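Local coordinates for glucose-resistance amylase regulator (Weissella paramesenteroides ATCC 33313, PDB 4RK6), which probably acts as a DNA-binding transcriptional regulator of the LacI family, and binds glucose in its periplasmic-binding-protein-like core, at residues Arg11-Val16 with Val67-Met72; Val17-Thr22 with Ile45-Glu50; Asp134-Thr139 with Tyr166-Ser171. One frame throughout, in Å; residues are numbered along the deposited sequence. Where two conformers were deposited one is given.

Interaction 1: residues Arg11-Val16 with Val67-Met72; sequences RVVGVV and VGAVFM
Val12 O, Gly14 N, Gly14 O and Val16 N each form one backbone hydrogen bond with the 67-72 segment. Gly68 N donates to Val12 O at 2.8 Å and Phe71 N to Gly14 O at the same length, while Gly14 N and Val16 N donate to Ala69 O and Phe71 O. All four bonds are nearly straight, the least so still 167° at the hydrogen. Gly14 thus bonds through N and O to the two residues flanking its partner Val70, the parallel pattern, and the strand axes run 21° apart. CA-H groups of Val67, Val13, Val70 and Val15 approach the same four carbonyl oxygens as secondary contacts.

Side chains meet on both faces of the ladder. On the face of Val15 and Phe71, Val13 presents its flank to the ring: its CB lies 3.9 Å from Phe71 CE2, at the ring edge, and its CG2 lies in the ring plane. Val13 CG1, anti to its own carbonyl carbon, is directed instead to Ala69 CB at 3.9 Å. On the other face, Val16 CG2 touches Val70 CG1 at 3.8 Å. Nearer the start of the pair, Val12 CG1 meets Val67 CG1 at 4.0 Å.

Neighbouring strands flank both edges: 42-48 pairs with 12-16 through Leu44 and Thr46, and 91-95 lies beside 69-72. Ala251, Met252 and Phe255 of helix 244-257 cover Phe71, Ala69 and Val13. The chemistry is thus that of an inner strand pair: main-chain polarity is largely spent within the sheet, although buried Ala69 N has no partner in the model, and the face carrying Val13 and Phe71 is a hydrocarbon surface on which helix 244-257 packs.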
# COMPACT_ATOMS: atom_id res chain seq x y z
N ARG A 11 -16.55 -16.18 18.03
CA ARG A 11 -15.25 -15.56 18.41
C ARG A 11 -14.61 -14.85 17.20
O ARG A 11 -13.52 -15.22 16.73
CB ARG A 11 -14.33 -16.63 19.01
CG ARG A 11 -13.44 -16.12 20.13
CD ARG A 11 -12.99 -17.24 21.05
NE ARG A 11 -12.07 -16.74 22.07
CZ ARG A 11 -12.42 -16.05 23.15
NH1 ARG A 11 -11.49 -15.63 24.00
NH2 ARG A 11 -13.70 -15.75 23.40
N VAL A 12 -15.29 -13.82 16.72
CA VAL A 12 -14.85 -13.04 15.57
C VAL A 12 -15.00 -11.55 15.87
O VAL A 12 -15.92 -11.18 16.58
CB VAL A 12 -15.68 -13.38 14.32
CG1 VAL A 12 -15.29 -12.49 13.15
CG2 VAL A 12 -15.50 -14.85 13.97
N VAL A 13 -14.04 -10.75 15.38
CA VAL A 13 -14.13 -9.28 15.37
C VAL A 13 -14.04 -8.76 13.94
O VAL A 13 -13.42 -9.38 13.07
CB VAL A 13 -13.05 -8.59 16.24
CG1 VAL A 13 -13.21 -9.03 17.69
CG2 VAL A 13 -11.65 -8.83 15.72
N GLY A 14 -14.68 -7.63 13.69
CA GLY A 14 -14.69 -7.03 12.36
C GLY A 14 -13.91 -5.75 12.33
O GLY A 14 -13.78 -5.06 13.34
N VAL A 15 -13.37 -5.41 11.17
CA VAL A 15 -12.68 -4.14 10.99
C VAL A 15 -13.25 -3.52 9.73
O VAL A 15 -13.38 -4.21 8.73
CB VAL A 15 -11.16 -4.30 10.82
CG1 VAL A 15 -10.47 -2.95 10.80
CG2 VAL A 15 -10.60 -5.17 11.91
N VAL A 16 -13.62 -2.25 9.82
CA VAL A 16 -14.22 -1.54 8.69
C VAL A 16 -13.17 -0.56 8.21
O VAL A 16 -12.73 0.32 8.93
CB VAL A 16 -15.54 -0.82 9.09
CG1 VAL A 16 -16.12 -0.05 7.90
CG2 VAL A 16 -16.57 -1.81 9.58
N VAL A 67 -20.20 -10.79 15.02
CA VAL A 67 -18.94 -10.24 15.53
C VAL A 67 -19.14 -9.75 16.97
O VAL A 67 -20.23 -9.31 17.35
CB VAL A 67 -18.38 -9.12 14.62
CG1 VAL A 67 -18.11 -9.66 13.22
CG2 VAL A 67 -19.31 -7.92 14.58
N GLY A 68 -18.10 -9.89 17.78
CA GLY A 68 -18.12 -9.39 19.14
C GLY A 68 -17.79 -7.91 19.23
O GLY A 68 -18.14 -7.24 20.20
N ALA A 69 -17.07 -7.42 18.22
CA ALA A 69 -16.55 -6.06 18.21
C ALA A 69 -16.33 -5.64 16.80
O ALA A 69 -16.07 -6.48 15.94
CB ALA A 69 -15.25 -5.96 18.99
N VAL A 70 -16.40 -4.33 16.56
CA VAL A 70 -16.14 -3.76 15.26
C VAL A 70 -15.20 -2.62 15.48
O VAL A 70 -15.47 -1.74 16.28
CB VAL A 70 -17.42 -3.25 14.58
CG1 VAL A 70 -17.08 -2.52 13.28
CG2 VAL A 70 -18.37 -4.41 14.33
N PHE A 71 -14.09 -2.64 14.77
CA PHE A 71 -13.10 -1.62 14.82
C PHE A 71 -13.26 -0.72 13.62
O PHE A 71 -13.27 -1.20 12.50
CB PHE A 71 -11.71 -2.24 14.86
CG PHE A 71 -11.50 -3.05 16.11
CD1 PHE A 71 -11.32 -2.41 17.33
CD2 PHE A 71 -11.61 -4.42 16.09
CE1 PHE A 71 -11.19 -3.13 18.50
CE2 PHE A 71 -11.47 -5.15 17.26
CZ PHE A 71 -11.27 -4.51 18.46
N MSE A 72 -13.40 0.58 13.88
CA MSE A 72 -13.61 1.58 12.82
C MSE A 72 -12.35 2.38 12.59
O MSE A 72 -11.81 2.95 13.52
CB MSE A 72 -14.71 2.53 13.28
CG MSE A 72 -15.94 1.76 13.73
SE MSE A 72 -16.90 1.09 12.15
CE MSE A 72 -18.53 0.51 13.07

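Interaction 2: residues Val17-Thr22 with Ile45-Glu50; sequences VPLIHT and ITYLDE. With GLC (alpha-D-glucopyranose), chain C.
The imidazole of His21 and the phenol ring of Tyr47 are inclined by 28° but slid apart, their centroids 6.0 Å from each other, so they barely overlap and touch chiefly through His21 CE1 and Tyr47 CE1. One face of the His21 ring carries Val17 CG1, 4.1 Å above its centre; Leu19 C lies at its edge, in plane. At the edge of the Tyr47 ring sits Pro18 O, near the ring plane.

Val17 joins the two rings: its CG1, anti to the backbone N (chi1 -176°), also meets Tyr47 CE1 at 3.7 Å. Its other branch, CG2, reaches Ile45 CG2, while the Leu19 side chain crosses that of Tyr47 at about a right angle, CD2 touching Tyr47 CB. His21 ND1 is held by two weak bonds, to Pro18 O and Leu19 O, which tie the ring back to its own turn.

Beneath these groups the strands pair in parallel. Val17 N donates to Thr46 O at 2.9 Å and Leu48 N to Val17 O; at the end of the ladder Leu19 N reaches Leu48 O at 3.1 Å, from 39° above the carbonyl plane. Ile45 of the second subunit packs on Ile45 and Tyr47, placing this edge at the dimer interface.

Past the strand, Thr22 OG1 lies 2.9 Å from glucose O6. Apolar packing and sheet bonds thus hold the end of strand 12-18, from which the loop carrying Thr22 departs in this beta-alpha-beta unit.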
# COMPACT_ATOMS: atom_id res chain seq x y z
N VAL A 17 -12.77 -0.76 6.95
CA VAL A 17 -11.72 0.03 6.30
C VAL A 17 -12.34 0.84 5.15
O VAL A 17 -13.15 0.32 4.40
CB VAL A 17 -10.64 -0.90 5.71
CG1 VAL A 17 -9.48 -0.11 5.12
CG2 VAL A 17 -10.14 -1.87 6.78
N PRO A 18 -12.00 2.12 5.05
CA PRO A 18 -12.50 2.89 3.89
C PRO A 18 -11.92 2.38 2.57
O PRO A 18 -10.77 1.92 2.53
CB PRO A 18 -12.04 4.32 4.17
CG PRO A 18 -10.94 4.22 5.16
CD PRO A 18 -11.05 2.90 5.87
N LEU A 19 -12.70 2.44 1.50
CA LEU A 19 -12.19 2.06 0.17
C LEU A 19 -10.95 2.89 -0.20
O LEU A 19 -9.98 2.36 -0.74
CB LEU A 19 -13.25 2.20 -0.91
CG LEU A 19 -13.95 0.93 -1.40
CD1 LEU A 19 -14.74 1.27 -2.66
CD2 LEU A 19 -12.99 -0.22 -1.67
N ILE A 20 -10.99 4.18 0.12
CA ILE A 20 -9.89 5.10 -0.14
C ILE A 20 -9.07 5.32 1.14
O ILE A 20 -9.49 6.07 2.03
CB ILE A 20 -10.43 6.46 -0.65
CG1 ILE A 20 -11.29 6.26 -1.91
CG2 ILE A 20 -9.28 7.43 -0.93
CD1 ILE A 20 -12.24 7.41 -2.18
N HIS A 21 -7.91 4.68 1.22
CA HIS A 21 -7.09 4.75 2.43
C HIS A 21 -5.60 4.83 2.11
O HIS A 21 -5.14 4.23 1.14
CB HIS A 21 -7.36 3.53 3.33
CG HIS A 21 -7.12 2.21 2.65
ND1 HIS A 21 -7.99 1.68 1.72
CD2 HIS A 21 -6.11 1.31 2.78
CE1 HIS A 21 -7.53 0.52 1.30
NE2 HIS A 21 -6.39 0.27 1.93
N THR A 22 -4.86 5.57 2.94
CA THR A 22 -3.40 5.49 2.96
C THR A 22 -3.04 4.04 3.35
O THR A 22 -3.91 3.27 3.78
CB THR A 22 -2.77 6.50 3.96
OG1 THR A 22 -3.15 7.86 3.65
CG2 THR A 22 -1.25 6.44 3.97
N ILE A 45 -12.32 -8.55 7.66
CA ILE A 45 -12.07 -7.23 7.14
C ILE A 45 -13.12 -6.92 6.06
O ILE A 45 -13.38 -7.75 5.17
CB ILE A 45 -10.66 -7.12 6.53
CG1 ILE A 45 -9.59 -7.56 7.53
CG2 ILE A 45 -10.41 -5.73 6.01
CD1 ILE A 45 -9.44 -6.67 8.74
N THR A 46 -13.72 -5.74 6.16
CA THR A 46 -14.74 -5.32 5.23
C THR A 46 -14.38 -3.89 4.80
O THR A 46 -13.76 -3.14 5.55
CB THR A 46 -16.16 -5.36 5.87
OG1 THR A 46 -16.22 -4.46 6.99
CG2 THR A 46 -16.51 -6.77 6.34
N TYR A 47 -14.75 -3.53 3.57
CA TYR A 47 -14.56 -2.17 3.08
C TYR A 47 -15.88 -1.41 3.07
O TYR A 47 -16.97 -1.99 3.01
CB TYR A 47 -13.93 -2.16 1.69
CG TYR A 47 -12.49 -2.63 1.71
CD1 TYR A 47 -11.47 -1.78 2.10
CD2 TYR A 47 -12.16 -3.93 1.36
CE1 TYR A 47 -10.15 -2.20 2.12
CE2 TYR A 47 -10.85 -4.37 1.38
CZ TYR A 47 -9.84 -3.50 1.76
OH TYR A 47 -8.53 -3.91 1.79
N LEU A 48 -15.76 -0.09 3.20
CA LEU A 48 -16.91 0.79 3.26
C LEU A 48 -16.74 1.91 2.24
O LEU A 48 -15.72 2.62 2.25
CB LEU A 48 -17.03 1.40 4.66
CG LEU A 48 -18.39 2.00 4.99
CD1 LEU A 48 -19.34 0.89 5.43
CD2 LEU A 48 -18.23 3.04 6.08
N ASP A 49 -17.72 2.06 1.34
CA ASP A 49 -17.71 3.19 0.39
C ASP A 49 -18.65 4.30 0.89
O ASP A 49 -19.08 4.27 2.04
CB ASP A 49 -18.00 2.73 -1.06
CG ASP A 49 -19.38 2.13 -1.26
OD1 ASP A 49 -20.27 2.25 -0.38
OD2 ASP A 49 -19.59 1.52 -2.33
N GLU A 50 -18.95 5.28 0.03
CA GLU A 50 -19.72 6.46 0.45
C GLU A 50 -21.23 6.33 0.18
O GLU A 50 -21.97 7.29 0.34
CB GLU A 50 -19.17 7.70 -0.27
CG GLU A 50 -19.27 8.99 0.54
CD GLU A 50 -18.28 9.04 1.69
OE1 GLU A 50 -17.07 8.91 1.44
OE2 GLU A 50 -18.73 9.22 2.84
C1 GLC C . -6.13 8.95 8.45
C2 GLC C . -5.64 8.76 9.88
C3 GLC C . -4.47 9.65 10.24
C4 GLC C . -3.42 9.59 9.13
C5 GLC C . -4.07 10.08 7.84
C6 GLC C . -3.10 10.04 6.66
O1 GLC C . -6.95 10.05 8.45
O2 GLC C . -6.69 9.04 10.81
O3 GLC C . -3.96 9.12 11.46
O4 GLC C . -2.30 10.34 9.50
O5 GLC C . -5.14 9.24 7.48
O6 GLC C . -2.67 8.74 6.41

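Interaction 3: residues Asp134-Thr139 with Tyr166-Ser171; sequences DTKLTT and YGNDHS. With GLC (alpha-D-glucopyranose), chain C.
Thr135 N and Gly167 O form the backbone bond between these two irregular loops, 3.0 Å long, with the donor 46° above the carbonyl plane. The same oxygen takes a second proton from Thr135 OG1 at 2.7 Å, in the carbonyl plane and on a lone pair. OG1 can do so because it stands between its own backbone N and carbonyl carbon (chi1 71°), so one residue grips Gly167 O twice.

Lys136 NZ joins the two loops. It donates to Asn168 O at 2.9 Å and makes a salt bridge with Asp134 OD1 at 3.2 Å, approaching from above the carboxylate plane; the aliphatic part of the chain passes Asn168 OD1, with CB 3.4 Å away.

His170 is layered between protein and sugar. Asp134 CB makes a CH-pi contact, 3.7 Å from the ring centroid and offset toward the rim, while glucose C6 lies over the centre of the opposite face, 3.7 Å above the plane. Thr196 OG1, bonded to His170 ND1 and also to Asp134 N, ties ring and loop together. Asp169 OD1 accepts from Ser171 N, an Asx turn, from Ser171 OG and from Thr174 OG1; Ser171 is the N-cap of helix 172-182, its OG bonding Thr174 N.

Beyond the hydrogen bonds and salt bridge joining the loops, the chemistry offers the sugar the flat face of an aromatic ring, stacked against C5 and C6 of glucose, with Asp134 backing it from behind.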
# COMPACT_ATOMS: atom_id res chain seq x y z
N ASP A 134 -4.90 17.07 3.49
CA ASP A 134 -6.31 17.18 3.82
C ASP A 134 -6.52 18.37 4.77
O ASP A 134 -6.35 18.25 5.98
CB ASP A 134 -6.83 15.85 4.37
CG ASP A 134 -8.34 15.86 4.57
OD1 ASP A 134 -8.96 16.91 4.41
OD2 ASP A 134 -8.90 14.80 4.88
N THR A 135 -6.85 19.53 4.20
CA THR A 135 -6.94 20.79 4.95
C THR A 135 -8.33 21.43 4.84
O THR A 135 -8.53 22.53 5.34
CB THR A 135 -5.92 21.84 4.47
OG1 THR A 135 -6.28 22.33 3.17
CG2 THR A 135 -4.51 21.28 4.41
N LYS A 136 -9.26 20.75 4.19
CA LYS A 136 -10.58 21.33 3.91
C LYS A 136 -11.50 21.38 5.13
O LYS A 136 -11.40 20.57 6.06
CB LYS A 136 -11.28 20.53 2.81
CG LYS A 136 -11.59 19.07 3.14
CD LYS A 136 -12.12 18.33 1.92
CE LYS A 136 -12.61 16.93 2.27
NZ LYS A 136 -11.51 16.00 2.70
N LEU A 137 -12.40 22.36 5.10
CA LEU A 137 -13.53 22.44 6.02
C LEU A 137 -14.73 21.70 5.43
O LEU A 137 -14.93 21.71 4.20
CB LEU A 137 -13.89 23.91 6.26
CG LEU A 137 -12.79 24.74 6.93
CD1 LEU A 137 -12.97 26.24 6.72
CD2 LEU A 137 -12.76 24.41 8.42
N THR A 138 -15.53 21.04 6.27
CA THR A 138 -16.70 20.32 5.80
C THR A 138 -17.87 20.48 6.75
O THR A 138 -17.72 21.02 7.85
CB THR A 138 -16.43 18.81 5.67
OG1 THR A 138 -16.26 18.25 6.97
CG2 THR A 138 -15.19 18.54 4.81
N THR A 139 -19.02 19.99 6.33
CA THR A 139 -20.21 20.01 7.19
C THR A 139 -20.15 19.04 8.36
O THR A 139 -20.56 19.39 9.47
CB THR A 139 -21.49 19.75 6.37
OG1 THR A 139 -21.59 20.77 5.36
CG2 THR A 139 -22.73 19.79 7.24
N TYR A 166 -3.17 24.21 1.84
CA TYR A 166 -3.58 23.70 0.54
C TYR A 166 -4.03 22.28 0.59
O TYR A 166 -3.32 21.43 1.13
CB TYR A 166 -2.46 23.78 -0.49
CG TYR A 166 -2.88 23.33 -1.88
CD1 TYR A 166 -2.85 21.99 -2.24
CD2 TYR A 166 -3.37 24.25 -2.82
CE1 TYR A 166 -3.25 21.57 -3.48
CE2 TYR A 166 -3.77 23.84 -4.08
CZ TYR A 166 -3.71 22.49 -4.40
OH TYR A 166 -4.09 22.02 -5.62
N GLY A 167 -5.18 22.01 -0.02
CA GLY A 167 -5.54 20.64 -0.39
C GLY A 167 -6.78 20.06 0.27
O GLY A 167 -7.18 20.49 1.36
N ASN A 168 -7.34 19.06 -0.40
CA ASN A 168 -8.55 18.35 0.03
C ASN A 168 -8.37 16.89 0.38
O ASN A 168 -9.33 16.23 0.75
CB ASN A 168 -9.58 18.42 -1.10
CG ASN A 168 -9.99 19.84 -1.39
OD1 ASN A 168 -10.25 20.60 -0.47
ND2 ASN A 168 -10.01 20.21 -2.67
N ASP A 169 -7.15 16.35 0.24
CA ASP A 169 -6.96 14.94 0.53
C ASP A 169 -5.48 14.62 0.72
O ASP A 169 -4.63 15.50 0.57
CB ASP A 169 -7.60 14.07 -0.57
CG ASP A 169 -6.91 14.16 -1.92
OD1 ASP A 169 -5.68 14.32 -2.00
OD2 ASP A 169 -7.63 14.01 -2.92
N HIS A 170 -5.20 13.35 1.05
CA HIS A 170 -3.84 12.94 1.45
C HIS A 170 -3.05 12.35 0.28
O HIS A 170 -2.12 11.57 0.51
CB HIS A 170 -3.93 11.85 2.52
CG HIS A 170 -4.58 12.27 3.79
ND1 HIS A 170 -4.02 13.22 4.63
CD2 HIS A 170 -5.70 11.83 4.41
CE1 HIS A 170 -4.80 13.37 5.69
NE2 HIS A 170 -5.82 12.54 5.57
N SER A 171 -3.40 12.69 -0.95
CA SER A 171 -2.80 12.06 -2.13
C SER A 171 -1.48 12.69 -2.57
O SER A 171 -1.16 13.83 -2.28
CB SER A 171 -3.79 12.10 -3.31
OG SER A 171 -3.93 13.41 -3.84
C1 GLC C . -6.13 8.95 8.45
C2 GLC C . -5.64 8.76 9.88
C3 GLC C . -4.47 9.65 10.24
C4 GLC C . -3.42 9.59 9.13
C5 GLC C . -4.07 10.08 7.84
C6 GLC C . -3.10 10.04 6.66
O1 GLC C . -6.95 10.05 8.45
O2 GLC C . -6.69 9.04 10.81
O3 GLC C . -3.96 9.12 11.46
O4 GLC C . -2.30 10.34 9.50
O5 GLC C . -5.14 9.24 7.48
O6 GLC C . -2.67 8.74 6.41

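Interactions 1 and 2 share strand 12-18 and touch directly: Val15 O lies 3.0 Å from Thr46 N, probably a hydrogen bond, and Val16 CG1 packs on Leu48 CB at 3.7 Å. Together they place 12-18 between 69-72 and 42-48 in one sheet, with interaction 2 nested inside the loop that interaction 1 closes. Interaction 3 follows later in the chain, its centre about 18 Å from that of interaction 2 and about 29 Å from that of interaction 1. Glucose bridges 2 and 3, where Thr22 OG1 and His170 CB are 4.2 Å apart. Asp225, Thr96, Arg145 and Gln242 also bond the sugar, whereas the Met72 side chain stays about 11 Å from it.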